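Local coordinates for protein chitinase (Paenibacillus sp. FPU-7, PDB 5GZT) that probably hydrolyses internal beta-1,4 linkages of chitin and chitodextrins as a two-catalytic-domain family 18 glycosidase, at residues P523-S535 with N615-D628. Residues are numbered along the deposited sequence; the frame is centred on the assembly and turned at random. Where two conformers were deposited one is given.
With FMT (formic acid), chain G.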
loop_
_atom_site.group_PDB
_atom_site.type_symbol
_atom_site.label_atom_id
_atom_site.label_comp_id
_atom_site.label_asym_id
_atom_site.label_seq_id
_atom_site.Cartn_x
_atom_site.Cartn_y
_atom_site.Cartn_z
ATOM N N PRO B 523 -4.061 -16.969 5.393
ATOM C CA PRO B 523 -3.546 -16.295 6.541
ATOM C C PRO B 523 -3.803 -14.767 6.575
ATOM O O PRO B 523 -3.602 -14.112 5.562
ATOM C CB PRO B 523 -2.010 -16.478 6.415
ATOM C CG PRO B 523 -1.839 -17.604 5.458
ATOM C CD PRO B 523 -2.993 -17.512 4.558
ATOM N N ALA B 524 -4.011 -14.222 7.766
ATOM C CA ALA B 524 -4.260 -12.766 7.959
ATOM C C ALA B 524 -3.178 -11.931 7.298
ATOM O O ALA B 524 -3.496 -11.033 6.493
ATOM C CB ALA B 524 -4.410 -12.412 9.463
ATOM N N GLU B 525 -1.931 -12.307 7.615
ATOM C CA GLU B 525 -0.652 -11.892 7.048
ATOM C C GLU B 525 -0.653 -11.573 5.529
ATOM O O GLU B 525 0.178 -10.824 5.018
ATOM C CB GLU B 525 0.366 -13.053 7.278
ATOM C CG GLU B 525 1.803 -12.600 7.431
ATOM C CD GLU B 525 2.635 -13.585 8.221
ATOM O OE1 GLU B 525 3.494 -13.170 9.067
ATOM O OE2 GLU B 525 2.396 -14.781 7.976
ATOM N N LYS B 526 -1.503 -12.270 4.813
ATOM C CA LYS B 526 -1.504 -12.218 3.360
ATOM C C LYS B 526 -2.819 -11.572 2.839
ATOM O O LYS B 526 -3.182 -11.735 1.626
ATOM C CB LYS B 526 -1.355 -13.653 2.794
ATOM C CG LYS B 526 0.045 -14.245 2.922
ATOM C CD LYS B 526 0.223 -15.558 2.176
ATOM C CE LYS B 526 1.742 -15.808 1.945
ATOM N NZ LYS B 526 1.911 -17.005 1.089
ATOM N N LEU B 527 -3.573 -10.909 3.735
ATOM C CA LEU B 527 -4.847 -10.303 3.310
ATOM C C LEU B 527 -4.753 -8.801 3.329
ATOM O O LEU B 527 -4.563 -8.201 4.421
ATOM C CB LEU B 527 -5.987 -10.722 4.200
ATOM C CG LEU B 527 -6.404 -12.184 4.003
ATOM C CD1 LEU B 527 -7.440 -12.436 5.078
ATOM C CD2 LEU B 527 -6.985 -12.471 2.633
ATOM N N MET B 528 -4.919 -8.189 2.159
ATOM C CA MET B 528 -5.006 -6.726 2.080
ATOM C C MET B 528 -6.500 -6.397 1.994
ATOM O O MET B 528 -7.306 -6.996 1.230
ATOM C CB MET B 528 -4.317 -6.171 0.865
ATOM C CG MET B 528 -2.831 -6.337 0.816
ATOM S SD MET B 528 -1.879 -5.192 1.743
ATOM C CE MET B 528 -2.075 -3.677 0.798
ATOM N N VAL B 529 -6.857 -5.411 2.781
ATOM C CA VAL B 529 -8.224 -4.936 2.792
ATOM C C VAL B 529 -8.387 -3.851 1.730
ATOM O O VAL B 529 -7.563 -2.920 1.681
ATOM C CB VAL B 529 -8.532 -4.401 4.193
ATOM C CG1 VAL B 529 -9.782 -3.513 4.213
ATOM C CG2 VAL B 529 -8.649 -5.601 5.133
ATOM N N GLY B 530 -9.477 -3.915 0.984
ATOM C CA GLY B 530 -9.757 -2.906 -0.064
ATOM C C GLY B 530 -10.656 -1.709 0.371
ATOM O O GLY B 530 -11.621 -1.852 1.144
ATOM N N GLY B 531 -10.309 -0.541 -0.135
ATOM C CA GLY B 531 -11.121 0.660 0.004
ATOM C C GLY B 531 -11.282 1.306 -1.367
ATOM O O GLY B 531 -10.567 0.954 -2.325
ATOM N N ALA B 532 -12.225 2.221 -1.457
ATOM C CA ALA B 532 -12.566 2.880 -2.720
ATOM C C ALA B 532 -12.551 4.395 -2.639
ATOM O O ALA B 532 -13.060 4.966 -1.655
ATOM C CB ALA B 532 -13.925 2.409 -3.163
ATOM N N PHE B 533 -12.091 5.064 -3.698
ATOM C CA PHE B 533 -12.069 6.501 -3.787
ATOM C C PHE B 533 -13.173 6.953 -4.687
ATOM O O PHE B 533 -13.103 8.053 -5.353
ATOM C CB PHE B 533 -10.713 7.036 -4.247
ATOM C CG PHE B 533 -9.562 6.846 -3.257
ATOM C CD1 PHE B 533 -9.652 6.139 -2.086
ATOM C CD2 PHE B 533 -8.324 7.446 -3.561
ATOM C CE1 PHE B 533 -8.592 6.012 -1.230
ATOM C CE2 PHE B 533 -7.244 7.310 -2.711
ATOM C CZ PHE B 533 -7.362 6.548 -1.575
ATOM N N TYR B 534 -14.260 6.165 -4.667
ATOM C CA TYR B 534 -15.442 6.457 -5.431
ATOM C C TYR B 534 -16.667 5.912 -4.707
ATOM O O TYR B 534 -16.541 5.163 -3.696
ATOM C CB TYR B 534 -15.296 5.915 -6.872
ATOM C CG TYR B 534 -15.346 4.400 -6.885
ATOM C CD1 TYR B 534 -14.228 3.651 -6.624
ATOM C CD2 TYR B 534 -16.553 3.736 -7.036
ATOM C CE1 TYR B 534 -14.307 2.235 -6.514
ATOM C CE2 TYR B 534 -16.627 2.337 -6.970
ATOM C CZ TYR B 534 -15.488 1.601 -6.699
ATOM O OH TYR B 534 -15.596 0.241 -6.592
ATOM N N SER B 535 -17.834 6.380 -5.115
ATOM C CA SER B 535 -19.073 6.010 -4.527
ATOM C C SER B 535 -19.902 5.111 -5.469
ATOM O O SER B 535 -19.676 5.123 -6.699
ATOM C CB SER B 535 -19.902 7.248 -4.291
ATOM O OG SER B 535 -20.116 7.960 -5.493
ATOM N N ASN B 615 -6.724 -6.761 13.240
ATOM C CA ASN B 615 -6.671 -8.175 12.818
ATOM C C ASN B 615 -5.341 -8.618 12.240
ATOM O O ASN B 615 -5.281 -9.647 11.596
ATOM C CB ASN B 615 -7.773 -8.442 11.889
ATOM C CG ASN B 615 -9.066 -8.272 12.548
ATOM O OD1 ASN B 615 -9.506 -9.183 13.198
ATOM N ND2 ASN B 615 -9.684 -7.081 12.441
ATOM N N ASN B 616 -4.310 -7.803 12.420
ATOM C CA ASN B 616 -3.003 -8.059 11.909
ATOM C C ASN B 616 -3.024 -8.489 10.447
ATOM O O ASN B 616 -2.365 -9.446 10.042
ATOM C CB ASN B 616 -2.263 -9.044 12.835
ATOM C CG ASN B 616 -2.056 -8.445 14.178
ATOM O OD1 ASN B 616 -1.322 -7.466 14.374
ATOM N ND2 ASN B 616 -2.735 -8.984 15.109
ATOM N N LEU B 617 -3.712 -7.664 9.646
ATOM C CA LEU B 617 -3.745 -7.867 8.190
ATOM C C LEU B 617 -2.557 -7.213 7.542
ATOM O O LEU B 617 -1.751 -6.503 8.166
ATOM C CB LEU B 617 -5.127 -7.404 7.650
ATOM C CG LEU B 617 -6.306 -7.998 8.375
ATOM C CD1 LEU B 617 -7.670 -7.473 7.926
ATOM C CD2 LEU B 617 -6.311 -9.489 8.190
ATOM N N ALA B 618 -2.393 -7.512 6.266
ATOM C CA ALA B 618 -1.198 -7.107 5.483
ATOM C C ALA B 618 -1.116 -5.595 5.205
ATOM O O ALA B 618 -0.004 -4.988 5.038
ATOM C CB ALA B 618 -1.192 -7.912 4.169
ATOM N N GLY B 619 -2.297 -4.978 5.148
ATOM C CA GLY B 619 -2.371 -3.567 4.860
ATOM C C GLY B 619 -3.665 -3.156 4.144
ATOM O O GLY B 619 -4.682 -3.910 4.161
ATOM N N PHE B 620 -3.581 -1.983 3.488
ATOM C CA PHE B 620 -4.680 -1.267 2.909
ATOM C C PHE B 620 -4.452 -1.104 1.416
ATOM O O PHE B 620 -3.454 -0.522 0.979
ATOM C CB PHE B 620 -4.777 0.108 3.602
ATOM C CG PHE B 620 -6.182 0.758 3.558
ATOM C CD1 PHE B 620 -6.926 0.859 2.360
ATOM C CD2 PHE B 620 -6.704 1.394 4.669
ATOM C CE1 PHE B 620 -8.183 1.460 2.337
ATOM C CE2 PHE B 620 -7.950 1.995 4.622
ATOM C CZ PHE B 620 -8.673 2.035 3.443
ATOM N N MET B 621 -5.373 -1.612 0.606
ATOM C CA MET B 621 -5.323 -1.423 -0.871
ATOM C C MET B 621 -6.476 -0.467 -1.270
ATOM O O MET B 621 -7.533 -0.537 -0.656
ATOM C CB MET B 621 -5.552 -2.751 -1.604
ATOM C CG MET B 621 -5.715 -2.610 -3.109
ATOM S SD MET B 621 -7.371 -2.317 -3.696
ATOM C CE MET B 621 -8.122 -3.957 -3.615
ATOM N N TYR B 622 -6.286 0.374 -2.283
ATOM C CA TYR B 622 -7.388 1.201 -2.774
ATOM C C TYR B 622 -7.391 1.478 -4.269
ATOM O O TYR B 622 -6.330 1.578 -4.873
ATOM C CB TYR B 622 -7.414 2.504 -1.986
ATOM C CG TYR B 622 -6.125 3.330 -1.921
ATOM C CD1 TYR B 622 -5.653 4.076 -3.011
ATOM C CD2 TYR B 622 -5.419 3.405 -0.773
ATOM C CE1 TYR B 622 -4.447 4.862 -2.912
ATOM C CE2 TYR B 622 -4.308 4.213 -0.636
ATOM C CZ TYR B 622 -3.805 4.940 -1.725
ATOM O OH TYR B 622 -2.651 5.722 -1.470
ATOM N N TRP B 623 -8.609 1.536 -4.823
ATOM C CA TRP B 623 -8.898 1.858 -6.187
ATOM C C TRP B 623 -9.633 3.188 -6.193
ATOM O O TRP B 623 -10.705 3.258 -5.575
ATOM C CB TRP B 623 -9.885 0.845 -6.760
ATOM C CG TRP B 623 -10.244 1.188 -8.162
ATOM C CD1 TRP B 623 -11.295 1.949 -8.594
ATOM C CD2 TRP B 623 -9.533 0.798 -9.315
ATOM N NE1 TRP B 623 -11.269 2.060 -9.944
ATOM C CE2 TRP B 623 -10.192 1.381 -10.426
ATOM C CE3 TRP B 623 -8.415 0.025 -9.534
ATOM C CZ2 TRP B 623 -9.736 1.226 -11.730
ATOM C CZ3 TRP B 623 -7.950 -0.131 -10.870
ATOM C CH2 TRP B 623 -8.627 0.424 -11.931
ATOM N N GLU B 624 -9.122 4.248 -6.822
ATOM C CA GLU B 624 -7.766 4.366 -7.320
ATOM C C GLU B 624 -7.283 5.798 -7.028
ATOM O O GLU B 624 -8.090 6.716 -6.797
ATOM C CB GLU B 624 -7.627 3.964 -8.816
ATOM C CG GLU B 624 -8.676 4.472 -9.827
ATOM C CD GLU B 624 -8.367 5.849 -10.382
ATOM O OE1 GLU B 624 -9.041 6.211 -11.316
ATOM O OE2 GLU B 624 -7.504 6.587 -9.858
ATOM N N TYR B 625 -5.970 5.937 -6.965
ATOM C CA TYR B 625 -5.307 7.129 -6.374
ATOM C C TYR B 625 -5.803 8.440 -6.953
ATOM O O TYR B 625 -5.929 9.404 -6.198
ATOM C CB TYR B 625 -3.799 7.014 -6.483
ATOM C CG TYR B 625 -2.991 8.126 -5.833
ATOM C CD1 TYR B 625 -2.592 8.047 -4.529
ATOM C CD2 TYR B 625 -2.619 9.279 -6.564
ATOM C CE1 TYR B 625 -1.930 9.090 -3.903
ATOM C CE2 TYR B 625 -1.859 10.278 -5.968
ATOM C CZ TYR B 625 -1.535 10.190 -4.649
ATOM O OH TYR B 625 -0.814 11.184 -4.000
ATOM N N SER B 626 -6.105 8.463 -8.252
ATOM C CA SER B 626 -6.459 9.746 -8.912
ATOM C C SER B 626 -7.835 10.310 -8.559
ATOM O O SER B 626 -8.182 11.446 -8.940
ATOM C CB SER B 626 -6.344 9.608 -10.441
ATOM O OG SER B 626 -7.431 8.898 -11.074
ATOM N N GLN B 627 -8.667 9.513 -7.872
ATOM C CA GLN B 627 -10.028 9.943 -7.497
ATOM C C GLN B 627 -10.099 10.696 -6.201
ATOM O O GLN B 627 -11.167 11.168 -5.831
ATOM C CB GLN B 627 -10.891 8.672 -7.398
ATOM C CG GLN B 627 -11.052 7.909 -8.689
ATOM C CD GLN B 627 -11.676 6.518 -8.495
ATOM O OE1 GLN B 627 -11.548 5.837 -7.435
ATOM N NE2 GLN B 627 -12.320 6.074 -9.504
ATOM N N ASP B 628 -8.965 10.841 -5.524
ATOM C CA ASP B 628 -8.909 11.483 -4.213
ATOM C C ASP B 628 -9.125 13.029 -4.320
ATOM O O ASP B 628 -9.175 13.594 -5.380
ATOM C CB ASP B 628 -7.556 11.171 -3.633
ATOM C CG ASP B 628 -7.477 11.225 -2.172
ATOM O OD1 ASP B 628 -8.397 11.737 -1.452
ATOM O OD2 ASP B 628 -6.410 10.733 -1.739
HETATM C C FMT G . 5.137 -16.771 -0.364
HETATM O O1 FMT G . 5.104 -17.405 -1.435
HETATM O O2 FMT G . 4.685 -17.251 0.815
#
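Strands 527-532 and 619-623 run parallel, their axes 4.5 Å apart at closest approach and their directions 35° apart, joined by alternating bonds such as the nearly straight one from Met621 N to Val529 O (2.8 Å) and, past the strand end, Phe533 N to Trp623 O. With strand 264-284 on the far side of 619-623 and 478-481 beyond 527-532, the pair belongs to the parallel barrel wall of a family 18 TIM-barrel domain.

One face carries sulfur: Met528, its chain bent at both chi2 and chi3, folds SD over the backbone at Gly619 N (3.4 Å), where a beta carbon would crowd it. On the other face, Leu617 CD1 meets Val529 CG2 at 3.5 Å, and the Phe620 ring lies obliquely near Gly531, a position where any side chain would collide with it.

Beyond the strand, Phe533 turns its ring back over Tyr622 in an offset stack, centroids 4.4 Å apart and planes at 21°, with Phe533 CZ over the Tyr622 ring centre. Tyr622 reaches that position because its CG sits between backbone N and carbonyl carbon (chi1 54°); Ala635 and Ile638 of helix 633-642 also touch it. Replacing Tyr622 by alanine takes away the stacking face and is likely to leave a gap beneath Phe533, whose ring would then be held mainly by Glu624 O, Asp628 and Leu634.

Gln627 packs its CB against Phe533 O, while its OE1 accepts the N-H of Glu624, the nitrogen of the cis peptide Trp623-Glu624, at 3.0 Å from above the amide plane. Tyr534 CE1 approaches the edge of the indole at Trp623 CD1, and its hydroxyl bonds Asp485.

Six backbone hydrogen bonds thus join the two segments within the barrel wall, while apolar and aromatic packing joins its outer face to helix 633-642.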